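Long-range contacts in BauA (Acinetobacter baumannii, PDB 6HCP), which probably carries iron, as ferric preacinetobactin, across the outer membrane as a TonB-dependent receptor: residues A174-T178 / G188-V192; T375-Y381 / P410-S416; N48-L52 / A146-G150. All coordinates share one frame; numbering follows the deposited sequence. Where two conformers were deposited one is given.

Interaction 1: residues A174-T178 / G188-V192; sequences ARLTT and GHVDV. With EDO (1,2-ethanediol), chain R.
Arg175 and Asp191 face each other as an antiparallel hydrogen-bonded pair, and Thr177 and His189 form the next one, so four backbone bonds tie strand 174-178 to strand 188-192. Arg175 N reaches Asp191 O at 2.8 Å, and Asp191 N returns to Arg175 O at 2.9 Å; in Thr177 and His189 likewise the N-H of each is bonded to the O of the other. The same carbonyls also receive CA-H...O contacts from the flanking residues, the shortest from Gly188 CA to Thr177 O at 3.1 Å.

The apolar contacts lie on the face that carries Ala174, Leu176, Val190 and Val192. Leu176 CD1 meets Val190 CG2 at 3.6 Å in one of the two conformers of Val190, the side chains crossing obliquely. Beside them the small methyl of Ala174 CB lies 3.9 Å from Val192 CG1. A detergent molecule, C8E, lies close to the side chain of Val190, consistent with a surface turned to lipid, which branched aliphatic residues suit.

Polar groups occupy the other face. One water joins the strands there, 2.7 Å from Thr177 OG1 and giving a hydrogen bond to His189 O at 3.0 Å; chi1 of Thr177, -53°, puts OG1 beside the backbone N and so brings the hydroxyl to the water. The polar ends find their partners outside the pair: Arg175 forms a salt bridge with Asp705 on strand 697-705, His189 NE2 is hydrogen-bonded to Asn207 on strand 202-212, and Asp191 binds both Arg205 of that strand and Lys166. Two cations on one carboxylate would probably favour its ionised form.

Strand 173-181 also pairs with strand 697-705, near the C-terminus. This antiparallel hairpin, probably with its largely apolar face outward, therefore belongs to the closure of the transmembrane beta-barrel, where first and last strands meet.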
loop_
_atom_site.group_PDB
_atom_site.type_symbol
_atom_site.label_atom_id
_atom_site.label_comp_id
_atom_site.label_asym_id
_atom_site.label_seq_id
_atom_site.Cartn_x
_atom_site.Cartn_y
_atom_site.Cartn_z
ATOM N N ALA A 174 -31.825 14.747 12.431
ATOM C CA ALA A 174 -31.831 14.084 11.151
ATOM C C ALA A 174 -30.412 14.057 10.576
ATOM O O ALA A 174 -29.754 15.093 10.461
ATOM C CB ALA A 174 -32.801 14.755 10.211
ATOM N N ARG A 175 -29.902 12.845 10.337
ATOM C CA ARG A 175 -28.528 12.673 9.898
ATOM C C ARG A 175 -28.520 11.715 8.709
ATOM O O ARG A 175 -29.201 10.701 8.727
ATOM C CB ARG A 175 -27.632 12.201 11.047
ATOM C CG ARG A 175 -26.229 11.797 10.604
ATOM C CD ARG A 175 -25.405 11.298 11.768
ATOM N NE ARG A 175 -25.107 12.396 12.654
ATOM C CZ ARG A 175 -24.716 12.281 13.908
ATOM N NH1 ARG A 175 -24.511 11.082 14.436
ATOM N NH2 ARG A 175 -24.571 13.374 14.634
ATOM N N LEU A 176 -27.852 12.136 7.629
ATOM C CA LEU A 176 -27.578 11.278 6.514
ATOM C C LEU A 176 -26.076 10.967 6.478
ATOM O O LEU A 176 -25.249 11.871 6.564
ATOM C CB LEU A 176 -28.027 11.958 5.219
ATOM C CG LEU A 176 -27.600 11.246 3.942
ATOM C CD1 LEU A 176 -28.343 9.930 3.784
ATOM C CD2 LEU A 176 -27.819 12.133 2.726
ATOM N N THR A 177 -25.758 9.688 6.258
ATOM C CA THR A 177 -24.386 9.208 6.107
ATOM C C THR A 177 -24.289 8.404 4.806
ATOM O O THR A 177 -25.124 7.556 4.523
ATOM C CB THR A 177 -23.957 8.354 7.310
ATOM O OG1 THR A 177 -24.185 9.064 8.523
ATOM C CG2 THR A 177 -22.497 7.958 7.254
ATOM N N THR A 178 -23.285 8.710 3.977
ATOM C CA THR A 178 -22.991 7.877 2.824
ATOM C C THR A 178 -21.715 7.082 3.119
ATOM O O THR A 178 -20.853 7.538 3.866
ATOM C CB THR A 178 -22.848 8.674 1.519
ATOM O OG1 THR A 178 -21.810 9.628 1.729
ATOM C CG2 THR A 178 -24.147 9.326 1.092
ATOM N N GLY A 188 -25.921 4.061 2.119
ATOM C CA GLY A 188 -26.309 5.202 2.881
ATOM C C GLY A 188 -27.118 4.786 4.083
ATOM O O GLY A 188 -27.741 3.707 4.084
ATOM N N HIS A 189 -27.184 5.703 5.042
ATOM C CA HIS A 189 -27.853 5.498 6.296
ATOM C C HIS A 189 -28.507 6.813 6.722
ATOM O O HIS A 189 -27.827 7.829 6.853
ATOM C CB HIS A 189 -26.836 5.017 7.343
ATOM C CG HIS A 189 -27.353 5.012 8.740
ATOM N ND1 HIS A 189 -26.533 5.250 9.822
ATOM C CD2 HIS A 189 -28.584 4.729 9.235
ATOM C CE1 HIS A 189 -27.244 5.167 10.939
ATOM N NE2 HIS A 189 -28.493 4.790 10.599
ATOM N N VAL A 190 -29.823 6.760 6.939
ATOM C CA VAL A 190 -30.588 7.867 7.476
ATOM C C VAL A 190 -31.007 7.532 8.909
ATOM O O VAL A 190 -31.420 6.406 9.191
ATOM C CB VAL A 190 -31.814 8.156 6.593
ATOM C CG1 VAL A 190 -32.820 9.047 7.305
ATOM C CG2 VAL A 190 -31.399 8.749 5.257
ATOM N N ASP A 191 -30.837 8.516 9.799
ATOM C CA ASP A 191 -31.185 8.415 11.200
ATOM C C ASP A 191 -31.977 9.680 11.567
ATOM O O ASP A 191 -31.438 10.786 11.468
ATOM C CB ASP A 191 -29.932 8.284 12.071
ATOM C CG ASP A 191 -30.208 7.958 13.532
ATOM O OD1 ASP A 191 -31.407 7.826 13.893
ATOM O OD2 ASP A 191 -29.231 7.800 14.294
ATOM N N VAL A 192 -33.257 9.520 11.920
ATOM C CA VAL A 192 -34.134 10.683 12.193
ATOM C C VAL A 192 -34.907 10.449 13.491
ATOM O O VAL A 192 -35.392 9.345 13.738
ATOM C CB VAL A 192 -35.106 10.947 11.026
ATOM C CG1 VAL A 192 -34.372 11.259 9.737
ATOM C CG2 VAL A 192 -36.079 9.806 10.813
HETATM C C1 EDO R . -18.636 8.400 1.096
HETATM O O1 EDO R . -19.499 7.815 0.106
HETATM C C2 EDO R . -17.240 8.630 0.536
HETATM O O2 EDO R . -17.313 9.001 -0.837
HETATM O O HOH W 1 -26.637 8.626 9.468
#

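Interaction 2: residues T375-Y381 / P410-S416; sequences TQDDYGY and PPFLFHS. With EDO (1,2-ethanediol), chain L; EDO (1,2-ethanediol), chain F.
Thr375 begins the contact by setting its CB 4.0 Å from His415 CE1, while its hydroxyl is hydrogen-bonded to an ethanediol molecule. Gln376 follows in a hydrogen-bonded pair with Ser416, Gln376 N reaching Ser416 O at 2.9 Å and the reverse bond matching it. The extended Gln376 side chain turns along its own strand, and Gln376 NE2 gives a hydrogen bond to Asp378 OD1 on its syn side.

At Asp377 the partner is an ionisable side chain, His415. His415 ND1 gives an almost straight bond to Asp377 OD1, 2.7 Å long, with the acceptor lying in the imidazole plane, whereas the donor comes from above the carboxylate plane. His415 chi1, -174°, holds the ring anti to its backbone N and lets ND1 face the acid; a carboxylate here would probably favour a protonated imidazole.

Asp378 is gripped by backbone and ring alike. Its N bonds Phe414 O at 3.0 Å, and its O accepts a short bond from Leu413 N, 2.7 Å, plus a weak one from Phe414 N. The carboxylate lies nearly parallel to the Phe414 ring, planes 15° apart, with Asp378 CB making a CH-pi contact over the ring face. A water lies within bonding reach of Asp378 OD1, Phe414 O and Ser416 OG, though it has too few protons for every acceptor around it.

Tyr379 offers its ring face to the edge of Phe412 in a T-shaped stack, centroids 5.7 Å apart. Gly380, lacking a side chain, lets Leu413 CD1 come within 3.4 Å of Gly380 N, which bonds Pro411 O. Tyr381 ends the row: Pro411 CD sits over the centre of its ring, 3.5 Å from the centroid.

Leu413 and Phe414 both oppose Asp378, the signature of a classic beta bulge, here between neighbouring antiparallel strands 361-381 and 412-431 of the receptor's beta-barrel.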
loop_
_atom_site.group_PDB
_atom_site.type_symbol
_atom_site.label_atom_id
_atom_site.label_comp_id
_atom_site.label_asym_id
_atom_site.label_seq_id
_atom_site.Cartn_x
_atom_site.Cartn_y
_atom_site.Cartn_z
ATOM N N THR A 375 -40.508 -22.339 16.380
ATOM C CA THR A 375 -40.803 -23.397 15.457
ATOM C C THR A 375 -39.973 -23.161 14.198
ATOM O O THR A 375 -39.772 -22.015 13.811
ATOM C CB THR A 375 -42.302 -23.442 15.126
ATOM O OG1 THR A 375 -42.647 -22.226 14.464
ATOM C CG2 THR A 375 -43.158 -23.605 16.362
ATOM N N GLN A 376 -39.474 -24.250 13.618
ATOM C CA GLN A 376 -38.514 -24.179 12.528
ATOM C C GLN A 376 -38.846 -25.252 11.484
ATOM O O GLN A 376 -39.255 -26.355 11.808
ATOM C CB GLN A 376 -37.106 -24.348 13.089
ATOM C CG GLN A 376 -35.995 -24.232 12.053
ATOM C CD GLN A 376 -34.648 -24.034 12.712
ATOM O OE1 GLN A 376 -34.537 -23.307 13.699
ATOM N NE2 GLN A 376 -33.646 -24.741 12.218
ATOM N N ASP A 377 -38.596 -24.916 10.221
ATOM C CA ASP A 377 -38.538 -25.865 9.128
ATOM C C ASP A 377 -37.150 -25.804 8.485
ATOM O O ASP A 377 -36.675 -24.720 8.165
ATOM C CB ASP A 377 -39.601 -25.527 8.085
ATOM C CG ASP A 377 -41.025 -25.763 8.575
ATOM O OD1 ASP A 377 -41.241 -26.783 9.235
ATOM O OD2 ASP A 377 -41.873 -24.897 8.324
ATOM N N ASP A 378 -36.557 -26.978 8.266
ATOM C CA ASP A 378 -35.304 -27.134 7.581
ATOM C C ASP A 378 -35.535 -27.775 6.207
ATOM O O ASP A 378 -36.293 -28.730 6.084
ATOM C CB ASP A 378 -34.352 -28.023 8.379
ATOM C CG ASP A 378 -33.593 -27.283 9.463
ATOM O OD1 ASP A 378 -34.237 -26.766 10.389
ATOM O OD2 ASP A 378 -32.368 -27.318 9.409
ATOM N N TYR A 379 -34.719 -27.343 5.241
ATOM C CA TYR A 379 -34.682 -27.840 3.879
ATOM C C TYR A 379 -33.220 -28.028 3.498
ATOM O O TYR A 379 -32.366 -27.265 3.959
ATOM C CB TYR A 379 -35.275 -26.821 2.909
ATOM C CG TYR A 379 -36.661 -26.345 3.220
ATOM C CD1 TYR A 379 -36.897 -25.463 4.256
ATOM C CD2 TYR A 379 -37.750 -26.785 2.477
ATOM C CE1 TYR A 379 -38.174 -25.033 4.565
ATOM C CE2 TYR A 379 -39.041 -26.405 2.807
ATOM C CZ TYR A 379 -39.254 -25.512 3.838
ATOM O OH TYR A 379 -40.516 -25.088 4.131
ATOM N N GLY A 380 -32.916 -29.032 2.681
ATOM C CA GLY A 380 -31.557 -29.103 2.182
ATOM C C GLY A 380 -31.266 -30.273 1.269
ATOM O O GLY A 380 -32.007 -31.243 1.196
ATOM N N TYR A 381 -30.124 -30.155 0.580
ATOM C CA TYR A 381 -29.441 -31.259 -0.076
ATOM C C TYR A 381 -28.052 -31.413 0.540
ATOM O O TYR A 381 -27.224 -30.484 0.484
ATOM C CB TYR A 381 -29.206 -30.989 -1.567
ATOM C CG TYR A 381 -30.424 -31.006 -2.448
ATOM C CD1 TYR A 381 -31.104 -32.186 -2.713
ATOM C CD2 TYR A 381 -30.737 -29.892 -3.207
ATOM C CE1 TYR A 381 -32.149 -32.221 -3.626
ATOM C CE2 TYR A 381 -31.780 -29.906 -4.112
ATOM C CZ TYR A 381 -32.476 -31.077 -4.332
ATOM O OH TYR A 381 -33.469 -31.051 -5.258
ATOM N N PRO A 410 -33.886 -26.811 -2.491
ATOM C CA PRO A 410 -33.658 -27.822 -1.457
ATOM C C PRO A 410 -34.992 -28.373 -0.944
ATOM O O PRO A 410 -35.922 -27.608 -0.724
ATOM C CB PRO A 410 -32.908 -27.033 -0.378
ATOM C CG PRO A 410 -33.442 -25.625 -0.544
ATOM C CD PRO A 410 -33.551 -25.449 -2.053
ATOM N N PRO A 411 -35.183 -29.706 -0.874
ATOM C CA PRO A 411 -36.441 -30.265 -0.371
ATOM C C PRO A 411 -36.577 -30.149 1.159
ATOM O O PRO A 411 -35.568 -30.162 1.878
ATOM C CB PRO A 411 -36.345 -31.737 -0.786
ATOM C CG PRO A 411 -34.866 -32.016 -0.768
ATOM C CD PRO A 411 -34.225 -30.745 -1.279
ATOM N N PHE A 412 -37.826 -30.160 1.635
ATOM C CA PHE A 412 -38.149 -30.142 3.060
ATOM C C PHE A 412 -37.552 -31.362 3.758
ATOM O O PHE A 412 -37.587 -32.489 3.242
ATOM C CB PHE A 412 -39.660 -30.046 3.245
ATOM C CG PHE A 412 -40.100 -30.234 4.676
ATOM C CD1 PHE A 412 -39.903 -29.230 5.617
ATOM C CD2 PHE A 412 -40.584 -31.460 5.109
ATOM C CE1 PHE A 412 -40.303 -29.406 6.935
ATOM C CE2 PHE A 412 -40.972 -31.639 6.429
ATOM C CZ PHE A 412 -40.817 -30.618 7.339
ATOM N N LEU A 413 -36.910 -31.128 4.912
ATOM C CA LEU A 413 -36.265 -32.193 5.660
ATOM C C LEU A 413 -37.071 -32.496 6.933
ATOM O O LEU A 413 -37.400 -33.632 7.184
ATOM C CB LEU A 413 -34.827 -31.807 6.006
ATOM C CG LEU A 413 -33.871 -31.662 4.815
ATOM C CD1 LEU A 413 -32.485 -31.234 5.285
ATOM C CD2 LEU A 413 -33.783 -32.950 4.014
ATOM N N PHE A 414 -37.281 -31.498 7.791
ATOM C CA PHE A 414 -37.941 -31.764 9.094
ATOM C C PHE A 414 -38.393 -30.453 9.733
ATOM O O PHE A 414 -37.891 -29.365 9.419
ATOM C CB PHE A 414 -37.023 -32.552 10.029
ATOM C CG PHE A 414 -35.719 -31.876 10.364
ATOM C CD1 PHE A 414 -35.635 -30.997 11.433
ATOM C CD2 PHE A 414 -34.564 -32.151 9.648
ATOM C CE1 PHE A 414 -34.442 -30.363 11.738
ATOM C CE2 PHE A 414 -33.383 -31.484 9.927
ATOM C CZ PHE A 414 -33.322 -30.594 10.972
ATOM N N HIS A 415 -39.402 -30.593 10.598
ATOM C CA HIS A 415 -39.910 -29.566 11.452
ATOM C C HIS A 415 -39.280 -29.759 12.838
ATOM O O HIS A 415 -39.054 -30.882 13.245
ATOM C CB HIS A 415 -41.443 -29.653 11.504
ATOM C CG HIS A 415 -42.081 -28.538 12.249
ATOM N ND1 HIS A 415 -42.213 -27.268 11.699
ATOM C CD2 HIS A 415 -42.563 -28.466 13.515
ATOM C CE1 HIS A 415 -42.778 -26.469 12.585
ATOM N NE2 HIS A 415 -42.970 -27.171 13.717
ATOM N N SER A 416 -38.964 -28.669 13.531
ATOM C CA SER A 416 -38.383 -28.763 14.873
ATOM C C SER A 416 -38.902 -27.611 15.727
ATOM O O SER A 416 -39.438 -26.630 15.203
ATOM C CB SER A 416 -36.879 -28.810 14.824
ATOM O OG SER A 416 -36.358 -27.631 14.214
HETATM C C1 EDO L . -41.859 -21.748 9.402
HETATM O O1 EDO L . -42.482 -20.513 9.762
HETATM C C2 EDO L . -41.328 -22.380 10.675
HETATM O O2 EDO L . -42.325 -22.365 11.703
HETATM C C1 EDO F . -29.902 -23.203 13.240
HETATM O O1 EDO F . -31.005 -24.027 13.603
HETATM C C2 EDO F . -28.981 -23.999 12.340
HETATM O O2 EDO F . -29.799 -24.825 11.527
HETATM O O HOH W 2 -36.445 -27.721 11.534
#

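Interaction 3: residues N48-L52 / A146-G150; sequences NVGFL and ALLNG
Leu147 meets Phe51 through its backbone and its side chain: the carbonyl O lies 3.5 Å from Phe51 CE1, and Leu147 CD1 approaches Phe51 CZ more loosely. Leu148 carries most of the contact. Its O accepts a bond from Phe51 N, 3.0 Å long and bent, joining the one-turn helix 146-149 to the loop. With CG anti to the carbonyl carbon (chi1 -51°), its branched end fits between two aliphatic neighbours, CD1 against Val49 CG1 at 3.8 Å and CD2 against Leu52 CD1 at 3.7 Å; a leucine suits this place because its two methyls serve both. Gly50, with positive phi, gives way to it, Gly50 CA lying 3.9 Å from Leu148 CB, where any side chain would collide. Asn149 brings OD1 to 3.3 Å from Gly50 CA, while its ND2 binds Ser145 OG and a water that also holds Gly50 N weakly.

Phe62 packs on both Val49 and Leu148. Toward the barrel wall, Phe51 continues onto Val366 and Asn368 of strand 361-381, joined by Leu52 on Val366, and both reach Ala426 of strand 412-431; Arg443 of strand 436-451 makes a cation-pi contact with Phe51 and also bonds Leu147 O.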
loop_
_atom_site.group_PDB
_atom_site.type_symbol
_atom_site.label_atom_id
_atom_site.label_comp_id
_atom_site.label_asym_id
_atom_site.label_seq_id
_atom_site.Cartn_x
_atom_site.Cartn_y
_atom_site.Cartn_z
ATOM N N ASN A 48 -26.491 -3.056 31.336
ATOM C CA ASN A 48 -27.551 -3.933 31.835
ATOM C C ASN A 48 -26.929 -5.243 32.324
ATOM O O ASN A 48 -26.313 -5.978 31.555
ATOM C CB ASN A 48 -28.596 -4.240 30.765
ATOM C CG ASN A 48 -29.874 -4.785 31.380
ATOM O OD1 ASN A 48 -30.554 -4.074 32.112
ATOM N ND2 ASN A 48 -30.233 -6.011 31.046
ATOM N N VAL A 49 -27.133 -5.558 33.599
ATOM C CA VAL A 49 -26.548 -6.763 34.163
ATOM C C VAL A 49 -27.635 -7.835 34.301
ATOM O O VAL A 49 -28.113 -8.146 35.406
ATOM C CB VAL A 49 -25.834 -6.430 35.477
ATOM C CG1 VAL A 49 -25.096 -7.630 36.052
ATOM C CG2 VAL A 49 -24.875 -5.270 35.275
ATOM N N GLY A 50 -28.095 -8.313 33.142
ATOM C CA GLY A 50 -29.284 -9.149 33.040
ATOM C C GLY A 50 -30.421 -8.572 33.864
ATOM O O GLY A 50 -30.657 -7.353 33.834
ATOM N N PHE A 51 -31.134 -9.421 34.620
ATOM C CA PHE A 51 -32.361 -8.949 35.292
ATOM C C PHE A 51 -32.039 -8.068 36.518
ATOM O O PHE A 51 -32.961 -7.491 37.095
ATOM C CB PHE A 51 -33.305 -10.129 35.589
ATOM C CG PHE A 51 -33.044 -10.951 36.827
ATOM C CD1 PHE A 51 -31.769 -11.181 37.302
ATOM C CD2 PHE A 51 -34.100 -11.576 37.471
ATOM C CE1 PHE A 51 -31.537 -12.008 38.393
ATOM C CE2 PHE A 51 -33.873 -12.400 38.562
ATOM C CZ PHE A 51 -32.591 -12.631 39.012
ATOM N N LEU A 52 -30.764 -7.889 36.878
ATOM C CA LEU A 52 -30.405 -6.906 37.913
ATOM C C LEU A 52 -30.568 -5.474 37.367
ATOM O O LEU A 52 -30.588 -4.528 38.136
ATOM C CB LEU A 52 -28.974 -7.116 38.411
ATOM C CG LEU A 52 -28.630 -8.505 38.946
ATOM C CD1 LEU A 52 -27.160 -8.576 39.345
ATOM C CD2 LEU A 52 -29.528 -8.869 40.120
ATOM N N ALA A 146 -26.257 -17.398 33.711
ATOM C CA ALA A 146 -27.622 -18.025 33.717
ATOM C C ALA A 146 -28.517 -17.415 34.815
ATOM O O ALA A 146 -29.705 -17.173 34.600
ATOM C CB ALA A 146 -27.536 -19.531 33.859
ATOM N N LEU A 147 -27.954 -17.105 35.978
ATOM C CA LEU A 147 -28.792 -16.489 37.035
ATOM C C LEU A 147 -29.433 -15.208 36.492
ATOM O O LEU A 147 -30.624 -14.945 36.692
ATOM C CB LEU A 147 -27.976 -16.189 38.301
ATOM C CG LEU A 147 -28.710 -15.292 39.301
ATOM C CD1 LEU A 147 -29.995 -15.962 39.790
ATOM C CD2 LEU A 147 -27.823 -14.885 40.466
ATOM N N LEU A 148 -28.621 -14.398 35.812
ATOM C CA LEU A 148 -29.045 -13.055 35.357
ATOM C C LEU A 148 -29.960 -13.143 34.140
ATOM O O LEU A 148 -30.853 -12.322 33.982
ATOM C CB LEU A 148 -27.802 -12.236 35.006
ATOM C CG LEU A 148 -26.707 -12.190 36.062
ATOM C CD1 LEU A 148 -25.537 -11.344 35.591
ATOM C CD2 LEU A 148 -27.264 -11.686 37.383
ATOM N N ASN A 149 -29.672 -14.098 33.234
ATOM C CA ASN A 149 -30.177 -14.037 31.870
ATOM C C ASN A 149 -30.952 -15.296 31.461
ATOM O O ASN A 149 -31.548 -15.311 30.394
ATOM C CB ASN A 149 -29.033 -13.817 30.873
ATOM C CG ASN A 149 -28.632 -12.362 30.779
ATOM O OD1 ASN A 149 -29.497 -11.505 30.672
ATOM N ND2 ASN A 149 -27.346 -12.080 30.911
ATOM N N GLY A 150 -30.878 -16.363 32.259
ATOM C CA GLY A 150 -31.431 -17.634 31.833
ATOM C C GLY A 150 -30.592 -18.258 30.721
ATOM O O GLY A 150 -29.375 -18.108 30.683
HETATM O O HOH W 3 -26.748 -9.174 30.253
#

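The three contacts sample different parts of one receptor. Interactions 1 and 2 each join adjacent strands of the beta-barrel, but their centres are about 39 Å apart, and nearest atoms about 29 Å. Interaction 3 is buried nearer the middle of the chain, its centre about 16 Å from the chain's, against about 25 and 26 Å for the other two, and it brings together segments 94 residues apart, with 146-150 in the plug domain. It touches neither of them, with nearest atoms about 20 Å from interaction 1 and about 18 Å from interaction 2. Strands 361-381 and 412-431 nevertheless connect interactions 2 and 3: they pair in interaction 2, and at other points along them they receive Phe51 of interaction 3.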